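Local coordinates for immunomodulatory active chitinase (Trichuris suis, PDB 6G9C), which displays immunomodulatory properties in inflammatory lung disease and, as a family 18 glycosyl hydrolase, probably binds and hydrolyses chitin, at residues Phe39-Gln44 against Trp83-Val88; Val88-Val93 against Val137-Gln142; Glu55-Asn60 against Met94-Ser99; Thr300-Glu305 against Ser310-Cys315. All coordinates share one frame; numbering follows the deposited sequence.

Interaction 1: residues Phe39-Gln44 against Trp83-Val88; sequences FTNWAQ and WNDIDV
Gln-44 and Asn-84 form a reciprocal amide pair, their side chains coming from opposite directions and their planes 22° apart, so that each carboxamide gives one N-H and takes one. The glutamine chain is extended beyond CG (chi2 168°), which carries its amide out to Asn-84. Asn-84 ND2 donates to Gln-44 OE1 at 3.1 Å, from a position tilted off the carbonyl plane, while Gln-44 NE2 returns a bond of 3.2 Å to Asn-84 OD1, in its carbonyl plane and on a lone pair. The other proton of Gln-44 NE2 goes almost straight (174°) to Asn-41 O at 2.9 Å. Asn-41 crosses Asp-85 at about a right angle, yet amide and carboxylate are nearly coplanar, and ND2 spans both oxygens weakly, at 3.1 Å from Asp-85 OD2 and 3.2 Å from Asp-85 OD1. Stronger partners of that carboxylate lie elsewhere: Tyr-67 OH on strand 64-72 binds OD1, and Glu-82 N binds OD2. The contact joins the end of strand 34-40 to the start of helix 85-94 in the TIM-barrel fold. Because its polar groups are largely buried, the reciprocal amide pair satisfies donors and acceptors without adding charge, and the one carboxylate is surrounded by donors.

Interaction 2: residues Val88-Val93 against Val137-Gln142; sequences VLYPGV and VSFLQQ
The rings of Tyr-90 and Phe-139 meet rim to rim, neither lying over the face of the other, with planes at 85° and centroids 5.9 Å apart. Phe-139 CZ sits at the edge of the tyrosine ring, close to its plane, and is 3.6 Å from Tyr-90 CE2. In return, the hydroxyl of Tyr-90 lies in the plane of the phenylalanine ring, straddling one bond of its rim: Tyr-90 OH is 3.2 Å from Phe-139 CE2 and 3.3 Å from Phe-139 CZ. An oxygen facing ring carbons in this way is consistent with a weak C-H...O attraction. Phe-139 reaches across because its CG stands anti to the backbone N (chi1 -166°), carrying the ring out from its helix, whereas the backbones stay well apart, with 10.9 Å between Tyr-90 CA and Leu-140 CA. Further rings complete the cluster, as Tyr-90 also makes edge-to-face contacts with Tyr-67 and Phe-145. Helices 85-94 and 126-142 are thus bridged by two side chains on the outside of the barrel. Leu-107 of strand 104-110 touches both rings, Leu-140 packs on Phe-174 of helix 160-181, and Gln-141 and Gln-142 bond to Thr-181 and Ser-182 of the second subunit.

Interaction 3: residues Glu55-Asn60 against Met94-Ser99; sequences EHYQAN and MKQKSS
Gln-96 leans across to Tyr-57 and Glu-55 where two loops of the TIM barrel run side by side: segment 55-60 leads toward strand 64-72, and segment 94-99 leads toward strand 104-110, which places both at the N-terminal end of the barrel strands. Starting at the root of the glutamine, Gln-96 CB touches the ring carbon CD2 of Tyr-57 at 3.9 Å. The next atom, Gln-96 CG, fits against the same ring carbon and the root of the tyrosine, 4.1 Å from Tyr-57 CB. A bend at chi2 (-54°) turns the amide alongside the tyrosine, and the two side chains pass in opposite directions. At the tip the amide divides: Gln-96 NE2 comes up to the ring edge near its plane, 3.6 Å from Tyr-57 CD2, while Gln-96 OE1 turns to the backbone of Glu-55, 3.7 Å from Glu-55 CA. Ring and amide planes stand 75° apart, so the amide is not stacked on the ring. The tyrosine hydroxyl is occupied farther along, bonded to Gln-100 OE1 and Cys-62 N. Nearby, Ser-98 OG hydrogen-bonds Ser-98 OG of the second subunit, so 94-99 also takes part in the dimer contact. At the far end of the loops, the methyl CB of Ala-59 rests 3.7 Å from Ser-99 O.

Interaction 4: residues Thr300-Glu305 against Ser310-Cys315; sequences TEYLRE and SYYEVC
A glutamate carboxylate gripped by a loop defines this contact: Glu-313, in the first turn of helix 311-319, reaches back into segment 300-305, which lies ahead of strand 308-310. Its chain is extended beyond CG, and each oxygen is held by more than one donor. Glu-313 OE2 takes two backbone N-H groups, Tyr-302 N at 2.8 Å nearly in line with the C-O bond and Leu-303 N at 3.0 Å from the syn side. On Glu-313 OE1, Thr-300 OG1 donates at 2.7 Å from above the carboxylate plane, and Ser-310 N arrives from the opposite face at 2.9 Å with an N-H...O angle of 170°. Ser-310 and Glu-313 form a capping box, since Glu-313 N in turn donates to Ser-310 OG at 3.1 Å. The unit probably belongs to the alpha+beta insertion found in barrels of this chitinase class, and Cys-315 of the same helix is linked by a disulfide to Cys-380. So many donors would probably favour the ionised carboxylate of Glu-313. Leu-303 packs on Ser-310, its CD1 4.1 Å from Ser-310 CB. Ser-310 OG also stands over the centre of the Tyr-312 ring. That ring points its edge at the face of Tyr-302, with planes at 73°, in a T-shaped pair whose Tyr-312 OH lies 3.4 Å from Tyr-302 CB; Phe-379 joins both rings.

How the interactions relate
From the N terminus, interaction 1 closes the first loop. Interaction 3 begins within that loop, at 55-60, but ends beyond it at 94-99, so the two cross without touching. Interaction 2 follows interaction 1 in series, shares Val-88 and continues along the same helix, whose backbone bonds link the two; its span to 137-142 also crosses that of interaction 3. Interaction 1 ties the end of strand 34-40 to helix 85-94, interaction 2 that helix to helix 126-142, and interaction 3 the loops leading into strands 64-72 and 104-110. Interactions 2 and 3 both touch the second subunit. Interaction 4 is a short, local closure much later in the chain, about 20 Å from interaction 1 between centres.

Interaction 1: residues Phe39-Gln44 against Trp83-Val88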
# COMPACT_ATOMS: atom_id res chain seq x y z
N PHE A 39 -15.50 -6.68 -6.59
CA PHE A 39 -15.83 -6.78 -5.18
C PHE A 39 -17.09 -5.96 -4.91
O PHE A 39 -17.28 -4.90 -5.51
CB PHE A 39 -14.65 -6.23 -4.36
CG PHE A 39 -14.90 -6.17 -2.88
CD1 PHE A 39 -15.49 -5.06 -2.30
CD2 PHE A 39 -14.51 -7.23 -2.06
CE1 PHE A 39 -15.72 -5.01 -0.93
CE2 PHE A 39 -14.73 -7.18 -0.70
CZ PHE A 39 -15.33 -6.09 -0.13
N THR A 40 -17.96 -6.45 -4.02
CA THR A 40 -19.19 -5.74 -3.68
C THR A 40 -19.26 -5.46 -2.18
O THR A 40 -19.07 -6.38 -1.37
CB THR A 40 -20.47 -6.49 -4.14
OG1 THR A 40 -20.63 -7.69 -3.38
CG2 THR A 40 -20.41 -6.82 -5.63
N ASN A 41 -19.58 -4.21 -1.82
CA ASN A 41 -19.52 -3.83 -0.41
C ASN A 41 -20.80 -4.17 0.36
O ASN A 41 -20.93 -3.77 1.53
CB ASN A 41 -19.17 -2.32 -0.27
CG ASN A 41 -20.16 -1.40 -0.95
OD1 ASN A 41 -21.18 -1.84 -1.46
ND2 ASN A 41 -19.86 -0.09 -0.95
N TRP A 42 -21.73 -4.95 -0.22
CA TRP A 42 -22.84 -5.50 0.54
C TRP A 42 -22.72 -7.00 0.79
O TRP A 42 -23.55 -7.57 1.51
CB TRP A 42 -24.18 -5.19 -0.15
CG TRP A 42 -24.31 -5.76 -1.53
CD1 TRP A 42 -24.89 -6.95 -1.88
CD2 TRP A 42 -23.89 -5.14 -2.76
NE1 TRP A 42 -24.84 -7.12 -3.26
CE2 TRP A 42 -24.22 -6.03 -3.82
CE3 TRP A 42 -23.25 -3.93 -3.08
CZ2 TRP A 42 -23.94 -5.74 -5.16
CZ3 TRP A 42 -22.97 -3.64 -4.41
CH2 TRP A 42 -23.31 -4.54 -5.43
N ALA A 43 -21.70 -7.66 0.22
CA ALA A 43 -21.51 -9.09 0.47
C ALA A 43 -21.11 -9.37 1.91
O ALA A 43 -21.26 -10.52 2.38
CB ALA A 43 -20.47 -9.66 -0.50
N GLN A 44 -20.63 -8.35 2.63
CA GLN A 44 -20.35 -8.46 4.05
C GLN A 44 -21.59 -8.74 4.88
O GLN A 44 -21.45 -9.07 6.06
CB GLN A 44 -19.72 -7.17 4.58
CG GLN A 44 -20.61 -5.94 4.31
CD GLN A 44 -20.17 -4.70 5.06
OE1 GLN A 44 -19.85 -4.74 6.24
NE2 GLN A 44 -20.19 -3.56 4.37
N TRP A 83 -21.24 2.29 5.53
CA TRP A 83 -20.73 2.95 6.72
C TRP A 83 -19.28 2.63 7.02
O TRP A 83 -18.62 3.40 7.73
CB TRP A 83 -21.59 2.56 7.92
CG TRP A 83 -21.39 1.13 8.32
CD1 TRP A 83 -21.97 0.03 7.75
CD2 TRP A 83 -20.53 0.64 9.36
NE1 TRP A 83 -21.53 -1.11 8.38
CE2 TRP A 83 -20.65 -0.76 9.37
CE3 TRP A 83 -19.68 1.26 10.28
CZ2 TRP A 83 -19.94 -1.56 10.27
CZ3 TRP A 83 -18.98 0.47 11.18
CH2 TRP A 83 -19.12 -0.93 11.17
N ASN A 84 -18.76 1.50 6.52
CA ASN A 84 -17.40 1.07 6.84
C ASN A 84 -16.52 0.96 5.61
O ASN A 84 -15.51 0.25 5.65
CB ASN A 84 -17.43 -0.25 7.62
CG ASN A 84 -18.13 -1.38 6.87
OD1 ASN A 84 -18.87 -1.14 5.91
ND2 ASN A 84 -17.92 -2.61 7.32
N ASP A 85 -16.87 1.63 4.51
CA ASP A 85 -16.03 1.58 3.31
C ASP A 85 -14.66 2.19 3.59
O ASP A 85 -13.63 1.51 3.51
CB ASP A 85 -16.71 2.33 2.16
CG ASP A 85 -17.77 1.50 1.44
OD1 ASP A 85 -17.63 0.27 1.36
OD2 ASP A 85 -18.75 2.11 0.95
N ILE A 86 -14.63 3.49 3.91
CA ILE A 86 -13.37 4.21 4.09
C ILE A 86 -12.58 3.65 5.26
O ILE A 86 -11.36 3.47 5.16
CB ILE A 86 -13.65 5.72 4.27
CG1 ILE A 86 -14.04 6.35 2.94
CG2 ILE A 86 -12.43 6.42 4.86
CD1 ILE A 86 -14.77 7.68 3.10
N ASP A 87 -13.27 3.35 6.36
CA ASP A 87 -12.58 2.93 7.58
C ASP A 87 -12.10 1.48 7.54
O ASP A 87 -11.08 1.16 8.15
CB ASP A 87 -13.51 3.13 8.79
CG ASP A 87 -13.69 4.59 9.15
OD1 ASP A 87 -12.93 5.42 8.61
OD2 ASP A 87 -14.57 4.91 9.97
N VAL A 88 -12.81 0.58 6.84
CA VAL A 88 -12.52 -0.84 6.99
C VAL A 88 -12.28 -1.52 5.64
O VAL A 88 -11.23 -2.13 5.41
CB VAL A 88 -13.65 -1.56 7.76
CG1 VAL A 88 -13.36 -3.04 7.88
CG2 VAL A 88 -13.82 -0.95 9.15

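Interaction 2: residues Val88-Val93 against Val137-Gln142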
# COMPACT_ATOMS: atom_id res chain seq x y z
N VAL A 88 -12.81 0.58 6.84
CA VAL A 88 -12.52 -0.84 6.99
C VAL A 88 -12.28 -1.52 5.64
O VAL A 88 -11.23 -2.13 5.41
CB VAL A 88 -13.65 -1.56 7.76
CG1 VAL A 88 -13.36 -3.04 7.88
CG2 VAL A 88 -13.82 -0.95 9.15
N LEU A 89 -13.26 -1.41 4.74
CA LEU A 89 -13.24 -2.25 3.55
C LEU A 89 -12.26 -1.76 2.49
O LEU A 89 -11.54 -2.58 1.90
CB LEU A 89 -14.66 -2.35 2.96
CG LEU A 89 -15.70 -3.01 3.86
CD1 LEU A 89 -17.02 -3.12 3.09
CD2 LEU A 89 -15.23 -4.40 4.36
N TYR A 90 -12.22 -0.45 2.20
CA TYR A 90 -11.21 0.06 1.28
C TYR A 90 -9.80 -0.36 1.69
O TYR A 90 -9.08 -0.94 0.85
CB TYR A 90 -11.23 1.60 1.17
CG TYR A 90 -12.43 2.26 0.51
CD1 TYR A 90 -13.41 1.52 -0.15
CD2 TYR A 90 -12.57 3.64 0.56
CE1 TYR A 90 -14.51 2.16 -0.74
CE2 TYR A 90 -13.64 4.28 -0.02
CZ TYR A 90 -14.60 3.54 -0.67
OH TYR A 90 -15.67 4.22 -1.24
N PRO A 91 -9.34 -0.11 2.92
CA PRO A 91 -7.98 -0.54 3.26
C PRO A 91 -7.84 -2.04 3.30
O PRO A 91 -6.75 -2.55 3.02
CB PRO A 91 -7.73 0.08 4.64
CG PRO A 91 -9.07 0.26 5.21
CD PRO A 91 -9.97 0.59 4.05
N GLY A 92 -8.91 -2.76 3.64
CA GLY A 92 -8.87 -4.21 3.59
C GLY A 92 -8.59 -4.73 2.20
O GLY A 92 -7.81 -5.67 2.02
N VAL A 93 -9.23 -4.13 1.18
CA VAL A 93 -8.93 -4.53 -0.19
C VAL A 93 -7.52 -4.11 -0.58
O VAL A 93 -6.77 -4.91 -1.16
CB VAL A 93 -9.98 -3.97 -1.17
CG1 VAL A 93 -9.57 -4.27 -2.62
CG2 VAL A 93 -11.36 -4.58 -0.89
N VAL A 137 -11.83 12.96 -8.09
CA VAL A 137 -10.37 12.88 -8.08
C VAL A 137 -9.85 12.96 -6.65
O VAL A 137 -8.95 12.20 -6.26
CB VAL A 137 -9.77 13.98 -8.97
CG1 VAL A 137 -8.39 14.35 -8.49
CG2 VAL A 137 -9.72 13.50 -10.40
N SER A 138 -10.45 13.84 -5.84
CA SER A 138 -10.07 13.93 -4.44
C SER A 138 -10.37 12.62 -3.71
O SER A 138 -9.52 12.11 -2.96
CB SER A 138 -10.80 15.10 -3.77
OG SER A 138 -10.44 16.32 -4.39
N PHE A 139 -11.56 12.06 -3.93
CA PHE A 139 -11.94 10.82 -3.24
C PHE A 139 -11.03 9.67 -3.63
O PHE A 139 -10.64 8.86 -2.78
CB PHE A 139 -13.40 10.48 -3.56
CG PHE A 139 -13.99 9.43 -2.65
CD1 PHE A 139 -14.50 9.79 -1.41
CD2 PHE A 139 -14.04 8.10 -3.04
CE1 PHE A 139 -15.06 8.82 -0.57
CE2 PHE A 139 -14.59 7.12 -2.20
CZ PHE A 139 -15.10 7.48 -0.97
N LEU A 140 -10.68 9.58 -4.92
CA LEU A 140 -9.81 8.51 -5.40
C LEU A 140 -8.44 8.59 -4.74
O LEU A 140 -7.93 7.59 -4.21
CB LEU A 140 -9.68 8.57 -6.92
CG LEU A 140 -10.92 8.19 -7.74
CD1 LEU A 140 -10.71 8.53 -9.22
CD2 LEU A 140 -11.32 6.71 -7.55
N GLN A 141 -7.82 9.78 -4.75
CA GLN A 141 -6.47 9.90 -4.22
C GLN A 141 -6.45 9.80 -2.70
O GLN A 141 -5.52 9.22 -2.13
CB GLN A 141 -5.82 11.21 -4.68
CG GLN A 141 -5.49 11.25 -6.18
CD GLN A 141 -4.09 11.81 -6.48
OE1 GLN A 141 -3.69 12.83 -5.93
NE2 GLN A 141 -3.37 11.14 -7.38
N GLN A 142 -7.47 10.35 -2.02
CA GLN A 142 -7.52 10.24 -0.57
C GLN A 142 -7.57 8.78 -0.13
O GLN A 142 -7.05 8.44 0.94
CB GLN A 142 -8.73 10.99 -0.00
CG GLN A 142 -8.63 12.53 -0.06
CD GLN A 142 -9.98 13.24 0.09
OE1 GLN A 142 -11.04 12.62 0.04
NE2 GLN A 142 -9.93 14.55 0.26

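Interaction 3: residues Glu55-Asn60 against Met94-Ser99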
# COMPACT_ATOMS: atom_id res chain seq x y z
N GLU A 55 -10.20 -10.08 2.99
CA GLU A 55 -9.13 -11.05 3.15
C GLU A 55 -9.46 -12.39 2.52
O GLU A 55 -8.59 -13.27 2.48
CB GLU A 55 -8.80 -11.22 4.63
CG GLU A 55 -9.98 -11.63 5.50
CD GLU A 55 -10.74 -10.43 6.06
OE1 GLU A 55 -10.59 -9.31 5.52
OE2 GLU A 55 -11.48 -10.62 7.06
N HIS A 56 -10.70 -12.59 2.06
CA HIS A 56 -11.04 -13.79 1.32
C HIS A 56 -10.51 -13.77 -0.11
O HIS A 56 -10.53 -14.82 -0.77
CB HIS A 56 -12.56 -14.00 1.32
CG HIS A 56 -13.10 -14.45 2.64
ND1 HIS A 56 -14.28 -13.96 3.17
CD2 HIS A 56 -12.62 -15.34 3.54
CE1 HIS A 56 -14.51 -14.54 4.34
NE2 HIS A 56 -13.51 -15.37 4.59
N TYR A 57 -10.07 -12.61 -0.61
CA TYR A 57 -9.46 -12.54 -1.93
C TYR A 57 -8.21 -13.43 -1.96
O TYR A 57 -7.54 -13.62 -0.94
CB TYR A 57 -9.08 -11.09 -2.29
CG TYR A 57 -8.35 -10.99 -3.62
CD1 TYR A 57 -9.05 -11.09 -4.82
CD2 TYR A 57 -6.96 -10.84 -3.67
CE1 TYR A 57 -8.39 -11.02 -6.04
CE2 TYR A 57 -6.29 -10.77 -4.89
CZ TYR A 57 -7.01 -10.88 -6.06
OH TYR A 57 -6.36 -10.82 -7.28
N GLN A 58 -7.93 -14.00 -3.12
CA GLN A 58 -6.80 -14.92 -3.28
C GLN A 58 -5.81 -14.31 -4.27
O GLN A 58 -6.19 -13.94 -5.38
CB GLN A 58 -7.28 -16.29 -3.77
CG GLN A 58 -6.18 -17.27 -4.15
CD GLN A 58 -6.73 -18.67 -4.39
OE1 GLN A 58 -7.20 -19.33 -3.46
NE2 GLN A 58 -6.72 -19.10 -5.64
N ALA A 59 -4.54 -14.22 -3.85
CA ALA A 59 -3.51 -13.59 -4.67
C ALA A 59 -3.50 -14.16 -6.09
O ALA A 59 -3.61 -15.37 -6.29
CB ALA A 59 -2.14 -13.76 -4.02
N ASN A 60 -3.39 -13.25 -7.07
CA ASN A 60 -3.24 -13.52 -8.50
C ASN A 60 -4.52 -13.99 -9.18
O ASN A 60 -4.49 -14.36 -10.36
CB ASN A 60 -2.11 -14.53 -8.76
CG ASN A 60 -0.77 -13.98 -8.37
OD1 ASN A 60 -0.42 -12.85 -8.73
ND2 ASN A 60 -0.01 -14.75 -7.61
N MET A 94 -7.13 -2.87 -0.25
CA MET A 94 -5.78 -2.41 -0.58
C MET A 94 -4.70 -3.30 0.05
O MET A 94 -3.62 -3.44 -0.52
CB MET A 94 -5.57 -0.96 -0.11
CG MET A 94 -6.51 0.05 -0.74
SD MET A 94 -6.66 -0.14 -2.52
CE MET A 94 -7.88 1.13 -2.84
N LYS A 95 -4.99 -3.87 1.22
CA LYS A 95 -4.05 -4.78 1.90
C LYS A 95 -3.62 -5.93 1.00
O LYS A 95 -2.50 -6.45 1.14
CB LYS A 95 -4.70 -5.37 3.15
CG LYS A 95 -4.68 -4.54 4.42
CD LYS A 95 -5.14 -5.43 5.59
CE LYS A 95 -5.22 -4.69 6.91
NZ LYS A 95 -5.31 -5.64 8.06
N GLN A 96 -4.50 -6.38 0.11
CA GLN A 96 -4.19 -7.52 -0.75
C GLN A 96 -3.02 -7.25 -1.68
O GLN A 96 -2.45 -8.20 -2.23
CB GLN A 96 -5.43 -7.89 -1.57
CG GLN A 96 -6.59 -8.27 -0.68
CD GLN A 96 -6.22 -9.35 0.28
OE1 GLN A 96 -6.35 -9.19 1.50
NE2 GLN A 96 -5.74 -10.47 -0.26
N LYS A 97 -2.64 -5.99 -1.86
CA LYS A 97 -1.45 -5.69 -2.65
C LYS A 97 -0.19 -6.25 -2.02
O LYS A 97 0.82 -6.39 -2.72
CB LYS A 97 -1.31 -4.18 -2.84
CG LYS A 97 -2.46 -3.55 -3.61
CD LYS A 97 -2.18 -2.06 -3.89
CE LYS A 97 -3.24 -1.46 -4.79
NZ LYS A 97 -2.91 -0.00 -5.11
N SER A 98 -0.21 -6.55 -0.72
CA SER A 98 0.96 -7.10 -0.04
C SER A 98 1.33 -8.48 -0.59
O SER A 98 2.51 -8.79 -0.74
CB SER A 98 0.70 -7.17 1.46
OG SER A 98 0.49 -5.87 1.97
N SER A 99 0.34 -9.31 -0.87
CA SER A 99 0.63 -10.62 -1.45
C SER A 99 0.54 -10.63 -2.97
O SER A 99 0.86 -11.65 -3.59
CB SER A 99 -0.31 -11.68 -0.86
OG SER A 99 -1.59 -11.14 -0.59

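Interaction 4: residues Thr300-Glu305 against Ser310-Cys315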
# COMPACT_ATOMS: atom_id res chain seq x y z
N THR A 300 -33.07 -17.30 -2.22
CA THR A 300 -32.19 -18.36 -1.73
C THR A 300 -31.61 -18.00 -0.36
O THR A 300 -31.74 -16.87 0.12
CB THR A 300 -31.07 -18.65 -2.74
OG1 THR A 300 -30.39 -17.43 -3.08
CG2 THR A 300 -31.65 -19.23 -4.02
N GLU A 301 -30.95 -18.99 0.26
CA GLU A 301 -30.55 -18.88 1.66
C GLU A 301 -29.61 -17.70 1.92
O GLU A 301 -29.76 -17.00 2.92
CB GLU A 301 -29.89 -20.19 2.12
CG GLU A 301 -29.47 -20.19 3.59
CD GLU A 301 -28.87 -21.53 4.06
OE1 GLU A 301 -29.00 -22.54 3.32
OE2 GLU A 301 -28.28 -21.56 5.16
N TYR A 302 -28.64 -17.48 1.04
CA TYR A 302 -27.62 -16.46 1.28
C TYR A 302 -27.89 -15.16 0.52
O TYR A 302 -27.76 -14.08 1.11
CB TYR A 302 -26.23 -17.00 0.92
CG TYR A 302 -25.82 -18.20 1.76
CD1 TYR A 302 -26.15 -19.50 1.38
CD2 TYR A 302 -25.11 -18.04 2.95
CE1 TYR A 302 -25.78 -20.59 2.15
CE2 TYR A 302 -24.73 -19.14 3.74
CZ TYR A 302 -25.07 -20.41 3.32
OH TYR A 302 -24.71 -21.51 4.09
N LEU A 303 -28.27 -15.21 -0.76
CA LEU A 303 -28.49 -13.97 -1.49
C LEU A 303 -29.80 -13.30 -1.11
O LEU A 303 -29.89 -12.07 -1.16
CB LEU A 303 -28.45 -14.22 -3.00
CG LEU A 303 -27.16 -14.75 -3.64
CD1 LEU A 303 -27.02 -14.27 -5.06
CD2 LEU A 303 -25.94 -14.38 -2.83
N ARG A 304 -30.82 -14.08 -0.73
CA ARG A 304 -32.10 -13.55 -0.25
C ARG A 304 -32.68 -12.53 -1.22
O ARG A 304 -33.12 -11.44 -0.84
CB ARG A 304 -31.95 -12.93 1.14
CG ARG A 304 -31.45 -13.88 2.22
CD ARG A 304 -30.69 -13.08 3.26
NE ARG A 304 -30.43 -13.82 4.49
CZ ARG A 304 -29.76 -13.32 5.52
NH1 ARG A 304 -29.29 -12.08 5.48
NH2 ARG A 304 -29.56 -14.06 6.61
N GLU A 305 -32.69 -12.89 -2.50
CA GLU A 305 -33.26 -12.03 -3.53
C GLU A 305 -33.94 -12.91 -4.56
O GLU A 305 -33.27 -13.61 -5.32
CB GLU A 305 -32.20 -11.15 -4.17
CG GLU A 305 -32.74 -10.20 -5.22
CD GLU A 305 -31.65 -9.47 -5.96
OE1 GLU A 305 -30.50 -9.48 -5.47
OE2 GLU A 305 -31.94 -8.88 -7.02
N SER A 310 -26.52 -17.76 -6.33
CA SER A 310 -25.08 -17.77 -6.51
C SER A 310 -24.60 -19.15 -6.95
O SER A 310 -25.28 -20.16 -6.74
CB SER A 310 -24.37 -17.39 -5.21
OG SER A 310 -24.52 -18.44 -4.26
N TYR A 311 -23.41 -19.20 -7.54
CA TYR A 311 -22.85 -20.49 -7.91
C TYR A 311 -22.73 -21.42 -6.71
O TYR A 311 -23.05 -22.62 -6.80
CB TYR A 311 -21.48 -20.32 -8.59
CG TYR A 311 -20.85 -21.66 -8.87
CD1 TYR A 311 -21.40 -22.53 -9.79
CD2 TYR A 311 -19.72 -22.08 -8.18
CE1 TYR A 311 -20.84 -23.79 -10.02
CE2 TYR A 311 -19.16 -23.31 -8.41
CZ TYR A 311 -19.72 -24.17 -9.34
OH TYR A 311 -19.16 -25.41 -9.58
N TYR A 312 -22.28 -20.90 -5.56
CA TYR A 312 -22.13 -21.82 -4.43
C TYR A 312 -23.50 -22.30 -3.93
O TYR A 312 -23.60 -23.41 -3.38
CB TYR A 312 -21.30 -21.17 -3.32
CG TYR A 312 -21.86 -19.94 -2.64
CD1 TYR A 312 -22.80 -20.05 -1.61
CD2 TYR A 312 -21.40 -18.66 -2.98
CE1 TYR A 312 -23.29 -18.91 -0.96
CE2 TYR A 312 -21.89 -17.53 -2.33
CZ TYR A 312 -22.83 -17.66 -1.33
OH TYR A 312 -23.32 -16.53 -0.68
N GLU A 313 -24.55 -21.50 -4.12
CA GLU A 313 -25.89 -21.96 -3.76
C GLU A 313 -26.38 -23.02 -4.74
O GLU A 313 -27.10 -23.95 -4.35
CB GLU A 313 -26.86 -20.77 -3.74
CG GLU A 313 -26.85 -19.97 -2.45
CD GLU A 313 -27.63 -18.68 -2.60
OE1 GLU A 313 -27.87 -18.27 -3.76
OE2 GLU A 313 -28.01 -18.07 -1.58
N VAL A 314 -26.02 -22.90 -6.02
CA VAL A 314 -26.29 -23.98 -6.97
C VAL A 314 -25.61 -25.26 -6.50
O VAL A 314 -26.19 -26.35 -6.55
CB VAL A 314 -25.83 -23.59 -8.39
CG1 VAL A 314 -25.82 -24.83 -9.31
CG2 VAL A 314 -26.71 -22.45 -8.95
N CYS A 315 -24.36 -25.15 -6.04
CA CYS A 315 -23.67 -26.34 -5.54
C CYS A 315 -24.45 -26.98 -4.40
O CYS A 315 -24.58 -28.22 -4.35
CB CYS A 315 -22.26 -25.96 -5.08
SG CYS A 315 -21.08 -25.85 -6.43